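PDB 4YJ6: aryl acylamidase from bacterium CSBL00001, which probably hydrolyses the amide bond of N-acylated arylamines to release the arylamine. Local coordinates for residues F87-G92 against A110-T115; W194-G199 against S445-L450; L236-L241 against L256-A261. All coordinates share one frame; numbering follows the deposited sequence.

The three contacts are separate but share neighbours. Interaction 2 joins strands 198-201 and 443-451 of the large mixed sheet; interaction 3 is nearby but does not touch it, with centres about 20 Å apart and nearest atoms about 7 Å, and helix 467-480 touches both, its Ile-471 meeting Tyr-198 in one and Phe-258 in the other. Interaction 1 is a surface contact on the opposite side of the chain's centre from interaction 2, about 30 Å away between centres. It approaches interaction 3 to about 4 Å between nearest atoms without touching, and helix 115-122 borders both. Relatives in this family work through a Ser-cis-Ser-Lys triad.

Interaction 1 of 3, residues F87-G92 against A110-T115; sequences FAAKPG and AGVWST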
ATOM      1  N   PHE A  87       6.007   2.503 -11.366  1.00 12.48           N
ATOM      2  CA  PHE A  87       5.539   1.798 -12.558  1.00 13.78           C
ATOM      3  C   PHE A  87       4.133   2.267 -12.951  1.00 17.17           C
ATOM      4  O   PHE A  87       3.318   1.493 -13.455  1.00 14.55           O
ATOM      5  CB  PHE A  87       5.620   0.289 -12.365  1.00 13.65           C
ATOM      6  CG  PHE A  87       7.037  -0.190 -12.197  1.00 14.46           C
ATOM      7  CD1 PHE A  87       7.861  -0.345 -13.321  1.00 18.61           C
ATOM      8  CD2 PHE A  87       7.565  -0.419 -10.932  1.00 17.39           C
ATOM      9  CE1 PHE A  87       9.169  -0.764 -13.188  1.00 15.99           C
ATOM     10  CE2 PHE A  87       8.893  -0.847 -10.783  1.00 16.67           C
ATOM     11  CZ  PHE A  87       9.686  -1.022 -11.898  1.00 16.65           C
ATOM     12  N   ALA A  88       3.874   3.547 -12.725  1.00 15.18           N
ATOM     13  CA  ALA A  88       2.607   4.150 -13.155  1.00 12.56           C
ATOM     14  C   ALA A  88       2.445   3.935 -14.653  1.00 15.20           C
ATOM     15  O   ALA A  88       3.388   4.153 -15.401  1.00 16.10           O
ATOM     16  CB  ALA A  88       2.604   5.639 -12.843  1.00 12.68           C
ATOM     17  N   ALA A  89       1.260   3.516 -15.089  1.00 12.35           N
ATOM     18  CA  ALA A  89       0.943   3.603 -16.516  1.00 12.19           C
ATOM     19  C   ALA A  89      -0.431   4.233 -16.661  1.00 14.18           C
ATOM     20  O   ALA A  89      -1.448   3.659 -16.252  1.00 14.12           O
ATOM     21  CB  ALA A  89       0.968   2.221 -17.176  1.00 14.12           C
ATOM     22  N   LYS A  90      -0.461   5.432 -17.238  1.00 13.24           N
ATOM     23  CA  LYS A  90      -1.738   6.066 -17.566  1.00 16.41           C
ATOM     24  C   LYS A  90      -1.436   6.953 -18.762  1.00 17.21           C
ATOM     25  O   LYS A  90      -0.541   7.791 -18.705  1.00 15.07           O
ATOM     26  CB  LYS A  90      -2.294   6.892 -16.404  1.00 16.45           C
ATOM     27  CG  LYS A  90      -3.651   7.517 -16.798  1.00 22.94           C
ATOM     28  CD  LYS A  90      -4.353   8.140 -15.652  1.00 26.66           C
ATOM     29  CE  LYS A  90      -5.849   8.409 -15.988  1.00 24.86           C
ATOM     30  NZ  LYS A  90      -6.127   9.224 -17.214  1.00 25.01           N
ATOM     31  N   PRO A  91      -2.157   6.753 -19.858  1.00 16.03           N
ATOM     32  CA  PRO A  91      -1.717   7.432 -21.090  1.00 18.80           C
ATOM     33  C   PRO A  91      -1.542   8.948 -20.931  1.00 19.69           C
ATOM     34  O   PRO A  91      -2.424   9.629 -20.389  1.00 18.12           O
ATOM     35  CB  PRO A  91      -2.814   7.064 -22.079  1.00 22.03           C
ATOM     36  CG  PRO A  91      -3.217   5.666 -21.646  1.00 20.75           C
ATOM     37  CD  PRO A  91      -3.210   5.757 -20.109  1.00 17.88           C
ATOM     38  N   GLY A  92      -0.380   9.459 -21.353  1.00 17.74           N
ATOM     39  CA  GLY A  92      -0.089  10.878 -21.238  1.00 17.37           C
ATOM     40  C   GLY A  92       0.445  11.354 -19.895  1.00 21.21           C
ATOM     41  O   GLY A  92       0.830  12.514 -19.766  1.00 20.99           O
ATOM     42  N   ALA A 110      -0.000   5.411 -25.433  1.00 22.92           N
ATOM     43  CA  ALA A 110      -1.421   5.194 -25.580  1.00 21.64           C
ATOM     44  C   ALA A 110      -1.824   3.756 -25.246  1.00 20.56           C
ATOM     45  O   ALA A 110      -1.107   2.808 -25.561  1.00 19.94           O
ATOM     46  CB  ALA A 110      -1.821   5.519 -27.047  1.00 20.95           C
ATOM     47  N   GLY A 111      -2.969   3.604 -24.593  1.00 23.17           N
ATOM     48  CA  GLY A 111      -3.580   2.301 -24.412  1.00 21.44           C
ATOM     49  C   GLY A 111      -2.963   1.401 -23.345  1.00 21.64           C
ATOM     50  O   GLY A 111      -3.441   0.281 -23.150  1.00 21.83           O
ATOM     51  N   VAL A 112      -1.905   1.876 -22.673  1.00 19.92           N
ATOM     52  CA  VAL A 112      -1.226   1.118 -21.599  1.00 16.69           C
ATOM     53  C   VAL A 112      -1.636   1.665 -20.208  1.00 17.14           C
ATOM     54  O   VAL A 112      -1.459   2.852 -19.916  1.00 15.23           O
ATOM     55  CB  VAL A 112       0.308   1.219 -21.772  1.00 16.11           C
ATOM     56  CG1 VAL A 112       1.065   0.393 -20.706  1.00 20.29           C
ATOM     57  CG2 VAL A 112       0.733   0.752 -23.208  1.00 20.49           C
ATOM     58  N   TRP A 113      -2.166   0.783 -19.353  1.00 15.47           N
ATOM     59  CA  TRP A 113      -2.712   1.219 -18.056  1.00 16.09           C
ATOM     60  C   TRP A 113      -2.262   0.325 -16.934  1.00 18.08           C
ATOM     61  O   TRP A 113      -2.196  -0.891 -17.100  1.00 18.07           O
ATOM     62  CB  TRP A 113      -4.234   1.153 -18.052  1.00 16.43           C
ATOM     63  CG  TRP A 113      -4.916   2.145 -18.936  1.00 17.63           C
ATOM     64  CD1 TRP A 113      -5.065   2.082 -20.299  1.00 19.58           C
ATOM     65  CD2 TRP A 113      -5.575   3.348 -18.511  1.00 16.34           C
ATOM     66  NE1 TRP A 113      -5.776   3.183 -20.742  1.00 19.26           N
ATOM     67  CE2 TRP A 113      -6.116   3.961 -19.669  1.00 19.44           C
ATOM     68  CE3 TRP A 113      -5.797   3.945 -17.262  1.00 17.29           C
ATOM     69  CZ2 TRP A 113      -6.832   5.151 -19.611  1.00 21.44           C
ATOM     70  CZ3 TRP A 113      -6.522   5.115 -17.205  1.00 21.44           C
ATOM     71  CH2 TRP A 113      -7.016   5.723 -18.380  1.00 21.53           C
ATOM     72  N   SER A 114      -1.994   0.917 -15.771  1.00 13.37           N
ATOM     73  CA  SER A 114      -1.891   0.109 -14.551  1.00 14.04           C
ATOM     74  C   SER A 114      -3.287   0.030 -13.927  1.00 12.49           C
ATOM     75  O   SER A 114      -4.189   0.780 -14.299  1.00 12.15           O
ATOM     76  CB  SER A 114      -0.838   0.659 -13.613  1.00 14.71           C
ATOM     77  OG  SER A 114      -1.042   2.010 -13.355  1.00 16.05           O
ATOM     78  N   THR A 115      -3.487  -0.896 -12.991  1.00 10.73           N
ATOM     79  CA  THR A 115      -4.861  -1.295 -12.645  1.00  9.12           C
ATOM     80  C   THR A 115      -5.640  -0.227 -11.912  1.00 10.37           C
ATOM     81  O   THR A 115      -6.805   0.012 -12.219  1.00  9.26           O
ATOM     82  CB  THR A 115      -4.819  -2.546 -11.782  1.00 10.40           C
ATOM     83  OG1 THR A 115      -4.161  -3.567 -12.546  1.00 12.77           O
ATOM     84  CG2 THR A 115      -6.271  -2.979 -11.399  1.00 11.65           C
TER
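Ala-89 and Pro-91 meet Trp-113 and Ser-114 in a surface contact between two extended pieces of the long loop that runs from strand 80-84 to helix 115-122. The pieces run roughly antiparallel, and a pair of hydrogen bonds links them at Ala-89. Ser-114 N gives to Ala-89 O at 2.8 Å, while Ala-89 N reaches Ser-114 OG at 3.3 Å, so a side-chain hydroxyl stands where a strand would offer a carbonyl. With chi1 at 53°, OG sits between the backbone N and the carbonyl carbon of Ser-114, close enough to take this N-H. Ala-89 O also receives a CA-H...O contact from Trp-113 CA at 3.3 Å. Alanine suits this place because its CB, pointing into the contact, already comes within 3.5 Å of Ser-114 N, and a single methyl closes the approach. Ser-114 is also the N-cap residue of helix 115-122 in this amidase fold, yet its hydroxyl makes no capping bond; the Thr-115 N-H is taken by Glu-224. Farther along, Pro-91 lies over one face of the Trp-113 indole: its CD forms a CH-pi contact 3.6 Å from the centroid of the five-membered ring, with CG near NE1. A proline has no N-H to satisfy here and offers the aromatic face a stiff apolar ring. Lys-90 runs alongside the indole, its CE 3.6 Å from Trp-113 CZ3. CG anti to the backbone N (chi1 -179°) starts the chain in that direction, and the methylenes pack against the six-membered ring while NZ forms a salt bridge with Glu-55.

Interaction 2 of 3, residues W194-G199 against S445-L450; sequences WTNTYG and SVPAGL
The Tyr-198 ring meets Val-446 at its edge: CG1 lies in the ring plane, 3.5 Å from CE1, the two side chains pointing the same way side by side. Ser-445 O approaches the ring obliquely near CD1, and Ile-471 of helix 467-480 packs against the tyrosine as well. The packing accompanies an antiparallel pairing of strands 198-201 and 443-451, neighbours in the large mixed sheet. Gly-199 and Ser-445 form a hydrogen-bonded pair: Gly-199 N gives to Ser-445 O at 3.2 Å, and Ser-445 N gives to Gly-199 O at 2.9 Å. The Tyr-198 ring owes its place beside Val-446 partly to a CG anti to the backbone N (chi1 -180°), while its hydroxyl bonds to Ser-474; a tyrosine therefore fills an apolar site and still satisfies its polar end.

Before this strand, helix 190-195 ends in a Schellman motif at Asn-196. The positive phi of 62° is one that asparagine tolerates better than most residues. Its side chain crosses that of Pro-447 at about a right angle, with OD1 3.3 Å from Pro-447 CB, while ND2 is held by Trp-483 O. A water lies within hydrogen-bonding distance, 2.8 Å, of both Asn-196 OD1 and Gly-449 O. Pro-447 wedges into this corner, its CG 3.4 Å from Asn-196 C. Having no N-H, it cannot continue the backbone pairing, and Thr-197 O is met instead by a second water, which gives it a hydrogen bond at 2.9 Å and also bonds to Ser-445 OG, the hydroxyl that further meets Thr-399 OG1.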
ATOM      1  N   TRP A 194       2.041   3.249   9.634  1.00 10.97           N
ATOM      2  CA  TRP A 194       2.641   4.459  10.222  1.00 13.63           C
ATOM      3  C   TRP A 194       1.757   5.710  10.179  1.00 15.32           C
ATOM      4  O   TRP A 194       2.164   6.730  10.710  1.00 13.30           O
ATOM      5  CB  TRP A 194       3.963   4.778   9.519  1.00 14.70           C
ATOM      6  CG  TRP A 194       5.139   3.955   9.992  1.00 11.96           C
ATOM      7  CD1 TRP A 194       5.126   2.950  10.929  1.00 13.83           C
ATOM      8  CD2 TRP A 194       6.499   4.075   9.550  1.00 14.20           C
ATOM      9  NE1 TRP A 194       6.400   2.445  11.088  1.00 14.42           N
ATOM     10  CE2 TRP A 194       7.260   3.118  10.272  1.00 14.82           C
ATOM     11  CE3 TRP A 194       7.156   4.918   8.640  1.00 13.95           C
ATOM     12  CZ2 TRP A 194       8.631   2.955  10.084  1.00 15.04           C
ATOM     13  CZ3 TRP A 194       8.531   4.759   8.452  1.00 15.45           C
ATOM     14  CH2 TRP A 194       9.247   3.771   9.170  1.00 14.57           C
ATOM     15  N   THR A 195       0.601   5.667   9.511  1.00 12.83           N
ATOM     16  CA  THR A 195      -0.248   6.871   9.360  1.00 12.11           C
ATOM     17  C   THR A 195      -1.687   6.695   9.835  1.00 12.90           C
ATOM     18  O   THR A 195      -2.547   7.527   9.531  1.00 12.89           O
ATOM     19  CB  THR A 195      -0.289   7.367   7.888  1.00 13.62           C
ATOM     20  OG1 THR A 195      -0.802   6.314   7.073  1.00 11.98           O
ATOM     21  CG2 THR A 195       1.090   7.757   7.422  1.00 12.62           C
ATOM     22  N   ASN A 196      -1.964   5.644  10.605  1.00 11.08           N
ATOM     23  CA  ASN A 196      -3.310   5.468  11.170  1.00 12.38           C
ATOM     24  C   ASN A 196      -4.335   5.307  10.054  1.00 13.07           C
ATOM     25  O   ASN A 196      -5.460   5.741  10.199  1.00 12.41           O
ATOM     26  CB  ASN A 196      -3.722   6.685  12.070  1.00 13.40           C
ATOM     27  CG  ASN A 196      -4.861   6.369  12.999  1.00 12.42           C
ATOM     28  OD1 ASN A 196      -4.744   5.473  13.833  1.00 14.15           O
ATOM     29  ND2 ASN A 196      -5.959   7.118  12.896  1.00 13.91           N
ATOM     30  N   THR A 197      -3.936   4.692   8.938  1.00 11.69           N
ATOM     31  CA  THR A 197      -4.898   4.400   7.885  1.00 12.80           C
ATOM     32  C   THR A 197      -5.022   2.900   7.644  1.00 12.72           C
ATOM     33  O   THR A 197      -4.236   2.102   8.160  1.00 10.12           O
ATOM     34  CB  THR A 197      -4.546   5.147   6.604  1.00 11.70           C
ATOM     35  OG1 THR A 197      -3.168   4.929   6.270  1.00 11.42           O
ATOM     36  CG2 THR A 197      -4.781   6.675   6.812  1.00 13.29           C
ATOM     37  N   TYR A 198      -6.079   2.527   6.928  1.00 11.02           N
ATOM     38  CA  TYR A 198      -6.357   1.116   6.675  1.00 11.82           C
ATOM     39  C   TYR A 198      -5.814   0.744   5.307  1.00 11.15           C
ATOM     40  O   TYR A 198      -6.182   1.355   4.296  1.00 11.37           O
ATOM     41  CB  TYR A 198      -7.855   0.923   6.740  1.00 10.08           C
ATOM     42  CG  TYR A 198      -8.303  -0.514   6.496  1.00 10.85           C
ATOM     43  CD1 TYR A 198      -8.064  -1.511   7.453  1.00 10.15           C
ATOM     44  CD2 TYR A 198      -8.966  -0.869   5.324  1.00 11.83           C
ATOM     45  CE1 TYR A 198      -8.496  -2.808   7.249  1.00 10.34           C
ATOM     46  CE2 TYR A 198      -9.385  -2.170   5.099  1.00 10.42           C
ATOM     47  CZ  TYR A 198      -9.144  -3.134   6.058  1.00 12.29           C
ATOM     48  OH  TYR A 198      -9.562  -4.406   5.838  1.00 11.36           O
ATOM     49  N   GLY A 199      -4.935  -0.253   5.255  1.00 11.05           N
ATOM     50  CA  GLY A 199      -4.308  -0.621   3.996  1.00 10.41           C
ATOM     51  C   GLY A 199      -4.703  -2.041   3.664  1.00 11.39           C
ATOM     52  O   GLY A 199      -4.366  -2.950   4.429  1.00 10.46           O
ATOM     53  N   SER A 445      -3.592  -3.905   7.066  1.00 11.58           N
ATOM     54  CA  SER A 445      -3.100  -3.228   8.256  1.00 11.26           C
ATOM     55  C   SER A 445      -4.241  -2.390   8.847  1.00 12.65           C
ATOM     56  O   SER A 445      -4.766  -1.506   8.175  1.00 11.34           O
ATOM     57  CB  SER A 445      -1.902  -2.342   7.951  1.00 12.88           C
ATOM     58  OG  SER A 445      -1.426  -1.761   9.178  1.00 12.58           O
ATOM     59  N   VAL A 446      -4.596  -2.674  10.104  1.00 10.72           N
ATOM     60  CA  VAL A 446      -5.591  -1.896  10.848  1.00 12.01           C
ATOM     61  C   VAL A 446      -4.914  -1.024  11.917  1.00 11.83           C
ATOM     62  O   VAL A 446      -4.066  -1.496  12.673  1.00 11.79           O
ATOM     63  CB  VAL A 446      -6.678  -2.779  11.558  1.00 13.45           C
ATOM     64  CG1 VAL A 446      -7.528  -3.500  10.514  1.00 17.65           C
ATOM     65  CG2 VAL A 446      -6.075  -3.824  12.520  1.00 15.67           C
ATOM     66  N   PRO A 447      -5.320   0.237  12.017  1.00 10.09           N
ATOM     67  CA  PRO A 447      -4.706   1.105  13.029  1.00 10.20           C
ATOM     68  C   PRO A 447      -4.977   0.548  14.411  1.00 12.96           C
ATOM     69  O   PRO A 447      -6.133   0.313  14.754  1.00 13.39           O
ATOM     70  CB  PRO A 447      -5.459   2.446  12.820  1.00 11.81           C
ATOM     71  CG  PRO A 447      -5.743   2.451  11.296  1.00 12.26           C
ATOM     72  CD  PRO A 447      -6.085   0.996  10.996  1.00 12.05           C
ATOM     73  N   ALA A 448      -3.917   0.330  15.189  1.00 11.88           N
ATOM     74  CA  ALA A 448      -4.067  -0.311  16.495  1.00 14.85           C
ATOM     75  C   ALA A 448      -3.956   0.687  17.632  1.00 17.37           C
ATOM     76  O   ALA A 448      -4.093   0.292  18.782  1.00 17.27           O
ATOM     77  CB  ALA A 448      -2.997  -1.398  16.661  1.00 14.87           C
ATOM     78  N   GLY A 449      -3.661   1.948  17.315  1.00 16.46           N
ATOM     79  CA  GLY A 449      -3.462   2.957  18.355  1.00 19.42           C
ATOM     80  C   GLY A 449      -2.230   3.812  18.141  1.00 18.21           C
ATOM     81  O   GLY A 449      -1.601   3.771  17.086  1.00 17.00           O
ATOM     82  N   LEU A 450      -1.877   4.624  19.146  1.00 15.97           N
ATOM     83  CA  LEU A 450      -0.683   5.458  19.067  1.00 16.65           C
ATOM     84  C   LEU A 450       0.314   5.089  20.170  1.00 17.56           C
ATOM     85  O   LEU A 450      -0.081   4.675  21.266  1.00 20.52           O
ATOM     86  CB  LEU A 450      -1.029   6.937  19.263  1.00 17.13           C
ATOM     87  CG  LEU A 450      -2.099   7.536  18.375  1.00 18.74           C
ATOM     88  CD1 LEU A 450      -2.339   8.985  18.826  1.00 22.91           C
ATOM     89  CD2 LEU A 450      -1.673   7.450  16.882  1.00 16.50           C
TER
HETATM   90  O   HOH W   1      -2.866   3.597  14.639  1.00 13.17           O
HETATM   91  O   HOH W   2      -2.744   0.484  10.061  1.00 10.33           O

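Interaction 3 of 3, residues L236-L241 against L256-A261; sequences LAMNVL and LDFTSA
A nearly eclipsed chi2 of -7° in Asn-239 sets OD1 toward Phe-258 N, with ND2 on the other branch facing Asp-257, so that one amide grips two residues of the loop. In Met-238, deposited as selenomethionine, bends at chi2 and chi3 bring CE back to CZ of the Phe-258 ring. Asn-239 OD1 accepts from Phe-258 N at 2.8 Å, and ND2 gives to Asp-257 OD1 at 3.0 Å in an almost straight bond (172°), which meets the carboxylate from above its plane, 37° out of it. Asparagine suits this place, since it presents an acceptor and a donor side by side at the side of helix 231-241. A leucine in its place would probably leave Phe-258 N without its acceptor and take one donor from Asp-257 OD1, leaving the segment less firmly tied to the helix.

Apolar packing accompanies these bonds. Met-238 CB lies over the centre of one face of the Phe-258 ring, a CH-pi contact 3.5 Å from its centroid, and CE lies 3.5 Å from CZ. The selenium stands obliquely to the ring, a looser Met-aromatic contact at 5.2 Å from the centroid. His-242 and Ile-471 also touch this phenylalanine. Beyond the amide, Leu-236 CD2 meets Thr-259 CG2 at 3.6 Å.

Asp-257 OD1 also takes Thr-259 OG1 at 2.7 Å and Thr-259 N, the latter making an Asx turn at the start of residues 258-261, whose backbone angles are helical without the regular bonds. Three donors on one oxygen would be expected to favour the charged carboxylate.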
ATOM      1  N   LEU A 236     -15.676  -0.759  -0.672  1.00  9.97           N
ATOM      2  CA  LEU A 236     -16.234  -0.152  -1.887  1.00  9.33           C
ATOM      3  C   LEU A 236     -15.152  -0.125  -3.013  1.00 10.68           C
ATOM      4  O   LEU A 236     -15.435  -0.477  -4.179  1.00 11.65           O
ATOM      5  CB  LEU A 236     -16.760   1.261  -1.605  1.00 11.12           C
ATOM      6  CG  LEU A 236     -18.010   1.288  -0.711  1.00 15.88           C
ATOM      7  CD1 LEU A 236     -18.337   2.736  -0.372  1.00 16.72           C
ATOM      8  CD2 LEU A 236     -19.278   0.576  -1.306  1.00 17.67           C
ATOM      9  N   ALA A 237     -13.938   0.316  -2.672  1.00 11.43           N
ATOM     10  CA  ALA A 237     -12.849   0.352  -3.637  1.00  8.81           C
ATOM     11  C   ALA A 237     -12.520  -1.067  -4.146  1.00 10.39           C
ATOM     12  O   ALA A 237     -12.255  -1.265  -5.335  1.00 10.62           O
ATOM     13  CB  ALA A 237     -11.609   0.993  -3.057  1.00 10.60           C
HETATM   14  N   MSE A 238     -12.547  -2.047  -3.259  1.00 10.09           N
HETATM   15  CA  MSE A 238     -12.251  -3.412  -3.687  1.00  9.34           C
HETATM   16  C   MSE A 238     -13.328  -3.954  -4.601  1.00 10.34           C
HETATM   17  O   MSE A 238     -13.036  -4.735  -5.484  1.00 10.87           O
HETATM   18  CB  MSE A 238     -12.112  -4.341  -2.461  1.00  8.62           C
HETATM   19  CG  MSE A 238     -10.815  -4.113  -1.719  1.00  8.67           C
HETATM   20 SE   MSE A 238      -9.285  -4.367  -2.884  1.00 28.19          SE
HETATM   21  CE  MSE A 238      -9.574  -6.203  -3.522  1.00 10.62           C
ATOM     22  N   ASN A 239     -14.582  -3.563  -4.400  1.00 10.16           N
ATOM     23  CA  ASN A 239     -15.618  -3.980  -5.341  1.00 10.31           C
ATOM     24  C   ASN A 239     -15.337  -3.495  -6.759  1.00 11.76           C
ATOM     25  O   ASN A 239     -15.687  -4.173  -7.711  1.00 13.54           O
ATOM     26  CB  ASN A 239     -16.999  -3.497  -4.882  1.00 11.96           C
ATOM     27  CG  ASN A 239     -17.649  -4.470  -3.919  1.00 13.60           C
ATOM     28  OD1 ASN A 239     -17.138  -5.568  -3.693  1.00 11.64           O
ATOM     29  ND2 ASN A 239     -18.807  -4.103  -3.411  1.00 12.85           N
ATOM     30  N   VAL A 240     -14.696  -2.338  -6.874  1.00  9.57           N
ATOM     31  CA  VAL A 240     -14.285  -1.834  -8.170  1.00  8.86           C
ATOM     32  C   VAL A 240     -13.005  -2.506  -8.672  1.00 11.15           C
ATOM     33  O   VAL A 240     -12.917  -2.858  -9.834  1.00 10.57           O
ATOM     34  CB  VAL A 240     -14.095  -0.292  -8.101  1.00 11.34           C
ATOM     35  CG1 VAL A 240     -13.385   0.298  -9.410  1.00 11.05           C
ATOM     36  CG2 VAL A 240     -15.466   0.376  -7.912  1.00 12.90           C
ATOM     37  N   LEU A 241     -12.027  -2.674  -7.790  1.00  9.61           N
ATOM     38  CA  LEU A 241     -10.677  -3.077  -8.216  1.00  8.41           C
ATOM     39  C   LEU A 241     -10.601  -4.546  -8.545  1.00 10.58           C
ATOM     40  O   LEU A 241      -9.875  -4.930  -9.469  1.00 11.13           O
ATOM     41  CB  LEU A 241      -9.652  -2.782  -7.095  1.00  8.69           C
ATOM     42  CG  LEU A 241      -9.353  -1.268  -6.923  1.00 10.84           C
ATOM     43  CD1 LEU A 241      -8.543  -1.050  -5.646  1.00 12.52           C
ATOM     44  CD2 LEU A 241      -8.596  -0.704  -8.154  1.00 11.71           C
ATOM     45  N   LEU A 256     -16.954 -11.063  -6.144  1.00 13.76           N
ATOM     46  CA  LEU A 256     -17.315 -10.967  -4.713  1.00 12.05           C
ATOM     47  C   LEU A 256     -17.995  -9.639  -4.443  1.00 13.40           C
ATOM     48  O   LEU A 256     -17.836  -8.679  -5.191  1.00 16.52           O
ATOM     49  CB  LEU A 256     -16.050 -11.003  -3.852  1.00 15.26           C
ATOM     50  CG  LEU A 256     -15.207 -12.264  -3.939  1.00 17.39           C
ATOM     51  CD1 LEU A 256     -13.930 -12.081  -3.095  1.00 16.65           C
ATOM     52  CD2 LEU A 256     -16.026 -13.471  -3.447  1.00 16.92           C
ATOM     53  N   ASP A 257     -18.742  -9.571  -3.344  1.00 13.38           N
ATOM     54  CA  ASP A 257     -19.202  -8.288  -2.857  1.00 15.68           C
ATOM     55  C   ASP A 257     -18.520  -8.070  -1.507  1.00 12.50           C
ATOM     56  O   ASP A 257     -18.903  -8.637  -0.495  1.00 13.63           O
ATOM     57  CB  ASP A 257     -20.736  -8.256  -2.728  1.00 18.15           C
ATOM     58  CG  ASP A 257     -21.243  -7.006  -2.053  1.00 19.11           C
ATOM     59  OD1 ASP A 257     -20.456  -6.074  -1.840  1.00 13.46           O
ATOM     60  OD2 ASP A 257     -22.463  -6.956  -1.722  1.00 22.28           O
ATOM     61  N   PHE A 258     -17.487  -7.242  -1.509  1.00 11.73           N
ATOM     62  CA  PHE A 258     -16.705  -7.013  -0.303  1.00 11.45           C
ATOM     63  C   PHE A 258     -17.549  -6.363   0.795  1.00 12.35           C
ATOM     64  O   PHE A 258     -17.250  -6.511   1.984  1.00 11.92           O
ATOM     65  CB  PHE A 258     -15.513  -6.103  -0.658  1.00 12.32           C
ATOM     66  CG  PHE A 258     -14.361  -6.853  -1.285  1.00 13.31           C
ATOM     67  CD1 PHE A 258     -14.447  -7.339  -2.596  1.00 12.86           C
ATOM     68  CD2 PHE A 258     -13.203  -7.086  -0.548  1.00 10.64           C
ATOM     69  CE1 PHE A 258     -13.365  -8.053  -3.170  1.00 12.32           C
ATOM     70  CE2 PHE A 258     -12.104  -7.765  -1.108  1.00 11.20           C
ATOM     71  CZ  PHE A 258     -12.202  -8.266  -2.428  1.00 10.32           C
ATOM     72  N   THR A 259     -18.575  -5.601   0.413  1.00 12.43           N
ATOM     73  CA  THR A 259     -19.379  -4.932   1.451  1.00 15.25           C
ATOM     74  C   THR A 259     -20.217  -5.928   2.243  1.00 13.90           C
ATOM     75  O   THR A 259     -20.690  -5.617   3.338  1.00 15.34           O
ATOM     76  CB  THR A 259     -20.303  -3.806   0.871  1.00 16.67           C
ATOM     77  OG1 THR A 259     -21.331  -4.386   0.071  1.00 16.98           O
ATOM     78  CG2 THR A 259     -19.497  -2.807   0.046  1.00 15.35           C
ATOM     79  N   SER A 260     -20.415  -7.121   1.695  1.00 14.00           N
ATOM     80  CA  SER A 260     -21.246  -8.118   2.350  1.00 16.22           C
ATOM     81  C   SER A 260     -20.609  -8.622   3.649  1.00 15.03           C
ATOM     82  O   SER A 260     -21.299  -9.166   4.512  1.00 16.87           O
ATOM     83  CB  SER A 260     -21.562  -9.300   1.427  1.00 18.12           C
ATOM     84  OG  SER A 260     -20.415 -10.130   1.219  1.00 16.63           O
ATOM     85  N   ALA A 261     -19.308  -8.440   3.781  1.00 11.99           N
ATOM     86  CA  ALA A 261     -18.569  -8.920   4.952  1.00 14.89           C
ATOM     87  C   ALA A 261     -18.508  -7.899   6.092  1.00 14.36           C
ATOM     88  O   ALA A 261     -18.115  -8.243   7.221  1.00 14.30           O
ATOM     89  CB  ALA A 261     -17.152  -9.271   4.528  1.00 16.29           C
TER